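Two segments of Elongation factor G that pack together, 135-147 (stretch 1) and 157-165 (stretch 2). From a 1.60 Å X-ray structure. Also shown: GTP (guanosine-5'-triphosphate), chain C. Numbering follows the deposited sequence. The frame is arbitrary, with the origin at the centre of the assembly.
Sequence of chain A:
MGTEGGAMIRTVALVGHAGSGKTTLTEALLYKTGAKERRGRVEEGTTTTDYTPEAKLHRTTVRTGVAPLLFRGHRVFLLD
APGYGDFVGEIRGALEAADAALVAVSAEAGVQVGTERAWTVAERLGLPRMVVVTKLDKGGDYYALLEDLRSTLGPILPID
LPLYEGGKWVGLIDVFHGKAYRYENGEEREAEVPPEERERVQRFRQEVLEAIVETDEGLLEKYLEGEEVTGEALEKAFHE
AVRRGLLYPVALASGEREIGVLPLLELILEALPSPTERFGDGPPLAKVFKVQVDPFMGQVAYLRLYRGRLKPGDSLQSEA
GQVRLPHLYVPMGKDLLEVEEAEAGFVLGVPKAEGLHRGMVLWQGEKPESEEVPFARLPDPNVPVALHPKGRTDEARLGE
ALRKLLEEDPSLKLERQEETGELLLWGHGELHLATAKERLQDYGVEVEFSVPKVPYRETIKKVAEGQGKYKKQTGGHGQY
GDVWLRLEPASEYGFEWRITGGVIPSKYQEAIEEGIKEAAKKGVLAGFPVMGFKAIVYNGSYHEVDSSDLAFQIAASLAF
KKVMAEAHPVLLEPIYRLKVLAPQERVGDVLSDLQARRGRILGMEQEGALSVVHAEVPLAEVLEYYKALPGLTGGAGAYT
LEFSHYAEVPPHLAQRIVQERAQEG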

# COMPACT_ATOMS: atom_id res chain seq x y z
N LYS A 135 -20.44 14.92 6.97
CA LYS A 135 -20.45 16.25 6.36
C LYS A 135 -21.74 16.73 5.69
O LYS A 135 -21.71 17.63 4.84
CB LYS A 135 -19.29 16.35 5.36
CG LYS A 135 -17.92 16.11 5.98
CD LYS A 135 -16.79 16.43 4.98
CE LYS A 135 -15.42 16.43 5.65
NZ LYS A 135 -14.32 16.94 4.74
N LEU A 136 -22.89 16.15 6.05
CA LEU A 136 -24.12 16.61 5.42
C LEU A 136 -24.38 18.08 5.81
O LEU A 136 -25.11 18.79 5.10
CB LEU A 136 -25.31 15.73 5.83
CG LEU A 136 -26.64 16.03 5.12
CD1 LEU A 136 -26.49 15.77 3.63
CD2 LEU A 136 -27.76 15.17 5.70
N ASP A 137 -23.77 18.55 6.90
CA ASP A 137 -23.98 19.93 7.34
C ASP A 137 -23.41 20.93 6.34
O ASP A 137 -23.74 22.12 6.39
CB ASP A 137 -23.35 20.18 8.72
CG ASP A 137 -21.86 19.87 8.76
OD1 ASP A 137 -21.49 18.72 8.41
OD2 ASP A 137 -21.08 20.78 9.13
N LYS A 138 -22.56 20.44 5.44
CA LYS A 138 -21.99 21.32 4.44
C LYS A 138 -22.96 21.60 3.28
O LYS A 138 -22.66 22.41 2.40
CB LYS A 138 -20.64 20.77 3.97
CG LYS A 138 -19.67 20.64 5.15
CD LYS A 138 -18.26 20.22 4.75
CE LYS A 138 -17.44 21.39 4.22
NZ LYS A 138 -16.05 20.96 3.89
N GLY A 139 -24.13 20.94 3.27
CA GLY A 139 -25.15 21.23 2.25
C GLY A 139 -25.61 20.29 1.14
O GLY A 139 -26.45 20.69 0.30
N GLY A 140 -25.12 19.06 1.13
CA GLY A 140 -25.46 18.11 0.09
C GLY A 140 -26.86 17.53 0.01
O GLY A 140 -27.73 17.84 0.81
N ASP A 141 -27.07 16.68 -0.99
CA ASP A 141 -28.37 16.04 -1.24
C ASP A 141 -28.29 14.56 -0.86
O ASP A 141 -27.83 13.72 -1.64
CB ASP A 141 -28.75 16.18 -2.72
CG ASP A 141 -30.10 15.54 -3.03
OD1 ASP A 141 -30.69 14.94 -2.12
OD2 ASP A 141 -30.58 15.63 -4.18
N TYR A 142 -28.76 14.26 0.34
CA TYR A 142 -28.70 12.90 0.86
C TYR A 142 -29.46 11.89 0.01
O TYR A 142 -29.01 10.76 -0.15
CB TYR A 142 -29.25 12.88 2.28
CG TYR A 142 -29.02 11.59 3.01
CD1 TYR A 142 -27.77 11.32 3.58
CD2 TYR A 142 -30.04 10.66 3.16
CE1 TYR A 142 -27.56 10.14 4.30
CE2 TYR A 142 -29.82 9.47 3.88
CZ TYR A 142 -28.58 9.23 4.45
OH TYR A 142 -28.38 8.09 5.19
N TYR A 143 -30.60 12.28 -0.52
CA TYR A 143 -31.39 11.35 -1.31
C TYR A 143 -30.72 10.99 -2.62
O TYR A 143 -30.77 9.83 -3.03
CB TYR A 143 -32.80 11.92 -1.50
CG TYR A 143 -33.49 12.04 -0.17
CD1 TYR A 143 -33.38 13.20 0.61
CD2 TYR A 143 -34.16 10.95 0.37
CE1 TYR A 143 -33.92 13.26 1.90
CE2 TYR A 143 -34.70 10.99 1.65
CZ TYR A 143 -34.58 12.14 2.40
OH TYR A 143 -35.13 12.17 3.67
N ALA A 144 -30.08 11.96 -3.27
CA ALA A 144 -29.37 11.68 -4.51
C ALA A 144 -28.16 10.80 -4.16
O ALA A 144 -27.78 9.93 -4.94
CB ALA A 144 -28.92 12.98 -5.18
N LEU A 145 -27.56 11.04 -2.99
CA LEU A 145 -26.41 10.24 -2.57
C LEU A 145 -26.84 8.79 -2.39
O LEU A 145 -26.14 7.90 -2.83
CB LEU A 145 -25.83 10.79 -1.26
CG LEU A 145 -24.71 9.93 -0.67
CD1 LEU A 145 -23.53 9.83 -1.62
CD2 LEU A 145 -24.26 10.53 0.65
N LEU A 146 -27.99 8.55 -1.77
CA LEU A 146 -28.45 7.16 -1.62
C LEU A 146 -28.60 6.49 -3.00
O LEU A 146 -28.23 5.33 -3.16
CB LEU A 146 -29.79 7.10 -0.88
CG LEU A 146 -29.80 7.47 0.60
CD1 LEU A 146 -31.20 7.26 1.17
CD2 LEU A 146 -28.80 6.57 1.33
N GLU A 147 -29.13 7.22 -3.98
CA GLU A 147 -29.27 6.63 -5.32
C GLU A 147 -27.90 6.33 -5.91
O GLU A 147 -27.69 5.29 -6.55
CB GLU A 147 -30.03 7.57 -6.25
CG GLU A 147 -31.46 7.84 -5.82
CD GLU A 147 -32.25 8.60 -6.87
OE1 GLU A 147 -33.34 9.11 -6.54
OE2 GLU A 147 -31.79 8.67 -8.03
PG GTP C . -7.83 11.25 6.59
O1G GTP C . -6.75 12.30 6.03
O2G GTP C . -7.27 10.59 7.94
O3G GTP C . -8.21 10.23 5.58
O3B GTP C . -9.06 12.20 6.98
PB GTP C . -10.29 11.77 7.93
O1B GTP C . -11.22 10.93 7.14
O2B GTP C . -9.77 11.21 9.20
O3A GTP C . -11.04 13.17 8.14
PA GTP C . -10.79 14.15 9.39
O1A GTP C . -11.50 13.61 10.57
O2A GTP C . -9.34 14.43 9.49
O5' GTP C . -11.56 15.49 8.94
C5' GTP C . -10.97 16.30 7.93
C4' GTP C . -11.64 17.68 7.92
O4' GTP C . -13.05 17.45 7.82
C3' GTP C . -11.41 18.38 9.26
O3' GTP C . -11.38 19.79 9.05
C2' GTP C . -12.65 17.99 10.06
O2' GTP C . -12.94 19.01 11.02
C1' GTP C . -13.69 18.07 8.94
N9 GTP C . -14.94 17.34 9.26
C8 GTP C . -15.03 16.06 9.63
N7 GTP C . -16.31 15.70 9.70
C5 GTP C . -17.05 16.76 9.37
C6 GTP C . -18.42 16.98 9.27
O6 GTP C . -19.23 16.08 9.45
N1 GTP C . -18.86 18.26 8.91
C2 GTP C . -17.94 19.28 8.65
N2 GTP C . -18.35 20.49 8.31
N3 GTP C . -16.62 19.02 8.76
C4 GTP C . -16.17 17.81 9.10
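Stretch 2 (157-165) LPIDLPLYE

Stretch 2 runs as extended chain along one side of the helix that begins at Tyr142. Residues 157-158 end one strand and residues 160-165 form another, and the axis of the second strand passes 9.8 Å from that of helix 142-147. Their N-to-C directions differ by 168°, so the two segments are nearly antiparallel: the start of stretch 2 lies beside Leu146, and its end reaches back past the first helical turn to the loop and 3-10 segment that precede it.

Leu157 directs its CB away from stretch 1 and makes no contact. Pro158, in contrast, points toward the helix, its CG 4.0 Å from Leu146 CD1, and the CA atoms of Pro158 and Leu146 lie 7.7 Å apart. At Ile159 the strand is interrupted: its phi/psi of -95/-39° departs from the extended conformation of its neighbours, and its side chain leads away from the helix.

The strand resumes at Asp160, which contributes its backbone to the contact. Tyr142 OH donates a hydrogen bond to Asp160 O over 3.0 Å, the one direct hydrogen bond between the stretches; it gives the hydroxyl of a buried tyrosine a polar partner. Leu161 leaves the strand sideways, yet the end of its m,t side chain comes nearer the helix and meets three residues there. Its CD2 is 4.1 Å from Leu146 CD1, 3.7 Å from Tyr143 CE2 and 4.0 Å from Tyr142 CE2, in the last case at the edge of the ring.

Pro162 has the largest area covered by stretch 1. Pro162 CA is 7.6 Å from Tyr142 CA. Pro162 CD packs 3.4 Å from Tyr142 CD2 and 3.7 Å from Tyr143 OH, while Pro162 CB lies 3.6 Å from Leu136 CD2. The proline thus joins the helix start to the 3-10 segment in one apolar cluster. A water extends the contact, accepting from Tyr143 OH at 2.7 Å and donating to Pro162 O at 2.7 Å.

Leu163 turns away, and Tyr164 again points toward stretch 1, in keeping with the alternation of an extended strand. Leu136 CD2 approaches Tyr164 CZ to 4.3 Å. Tyr164 OH is 4.1 Å from Gly140 O, too far for a direct hydrogen bond; one water bridges them, 2.6 Å from Tyr164 OH and 2.9 Å from Gly140 O. A second water links Tyr164 OH (2.8 Å) to Tyr142 N (2.9 Å). Glu165 lies beyond reach of stretch 1. In all, the pairing buries 402 Å², counting both sides.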

# COMPACT_ATOMS: atom_id res chain seq x y z
N LEU A 157 -28.79 -0.34 2.40
CA LEU A 157 -30.00 -0.39 3.21
C LEU A 157 -30.03 0.87 4.07
O LEU A 157 -29.35 0.97 5.08
CB LEU A 157 -29.96 -1.63 4.10
CG LEU A 157 -31.26 -1.97 4.83
CD1 LEU A 157 -32.21 -2.66 3.87
CD2 LEU A 157 -30.97 -2.87 6.00
N PRO A 158 -30.84 1.86 3.67
CA PRO A 158 -30.91 3.10 4.47
C PRO A 158 -31.49 2.89 5.86
O PRO A 158 -32.62 2.45 6.00
CB PRO A 158 -31.80 4.02 3.62
CG PRO A 158 -31.63 3.47 2.22
CD PRO A 158 -31.62 1.98 2.43
N ILE A 159 -30.71 3.19 6.88
CA ILE A 159 -31.17 3.07 8.26
C ILE A 159 -31.68 4.43 8.70
O ILE A 159 -32.69 4.54 9.39
CB ILE A 159 -30.02 2.66 9.21
CG1 ILE A 159 -29.45 1.30 8.79
CG2 ILE A 159 -30.48 2.67 10.66
CD1 ILE A 159 -30.49 0.20 8.70
N ASP A 160 -30.97 5.47 8.28
CA ASP A 160 -31.31 6.83 8.68
C ASP A 160 -31.61 7.71 7.49
O ASP A 160 -31.07 7.50 6.39
CB ASP A 160 -30.11 7.53 9.35
CG ASP A 160 -29.63 6.82 10.59
OD1 ASP A 160 -30.49 6.52 11.45
OD2 ASP A 160 -28.40 6.60 10.72
N LEU A 161 -32.46 8.71 7.75
CA LEU A 161 -32.75 9.78 6.79
C LEU A 161 -32.47 11.05 7.62
O LEU A 161 -32.53 11.04 8.84
CB LEU A 161 -34.20 9.75 6.32
CG LEU A 161 -34.55 8.55 5.45
CD1 LEU A 161 -36.03 8.66 5.09
CD2 LEU A 161 -33.69 8.48 4.19
N PRO A 162 -32.16 12.16 6.95
CA PRO A 162 -31.88 13.38 7.71
C PRO A 162 -33.08 14.13 8.23
O PRO A 162 -34.12 14.23 7.55
CB PRO A 162 -31.07 14.22 6.72
CG PRO A 162 -31.61 13.78 5.37
CD PRO A 162 -31.89 12.30 5.51
N LEU A 163 -32.95 14.65 9.45
CA LEU A 163 -34.01 15.49 10.00
C LEU A 163 -33.57 16.93 9.78
O LEU A 163 -32.49 17.33 10.19
CB LEU A 163 -34.20 15.24 11.50
CG LEU A 163 -35.27 16.13 12.14
CD1 LEU A 163 -36.63 15.73 11.56
CD2 LEU A 163 -35.28 15.94 13.66
N TYR A 164 -34.41 17.71 9.09
CA TYR A 164 -34.10 19.11 8.83
C TYR A 164 -35.09 20.02 9.54
O TYR A 164 -36.24 19.65 9.77
CB TYR A 164 -34.21 19.44 7.35
CG TYR A 164 -33.11 18.86 6.49
CD1 TYR A 164 -31.88 19.51 6.38
CD2 TYR A 164 -33.30 17.68 5.78
CE1 TYR A 164 -30.86 18.98 5.57
CE2 TYR A 164 -32.30 17.16 4.98
CZ TYR A 164 -31.08 17.81 4.88
OH TYR A 164 -30.10 17.29 4.05
N GLU A 165 -34.62 21.22 9.86
CA GLU A 165 -35.47 22.25 10.45
C GLU A 165 -35.10 23.51 9.67
O GLU A 165 -33.97 23.99 9.73
CB GLU A 165 -35.19 22.42 11.95
CG GLU A 165 -35.79 21.31 12.79
CD GLU A 165 -35.43 21.40 14.26
OE1 GLU A 165 -34.68 22.34 14.62
OE2 GLU A 165 -35.89 20.54 15.04
O HOH W 1 -28.46 19.16 3.26
O HOH W 2 -30.71 15.88 1.71
O HOH W 3 -35.10 14.51 5.04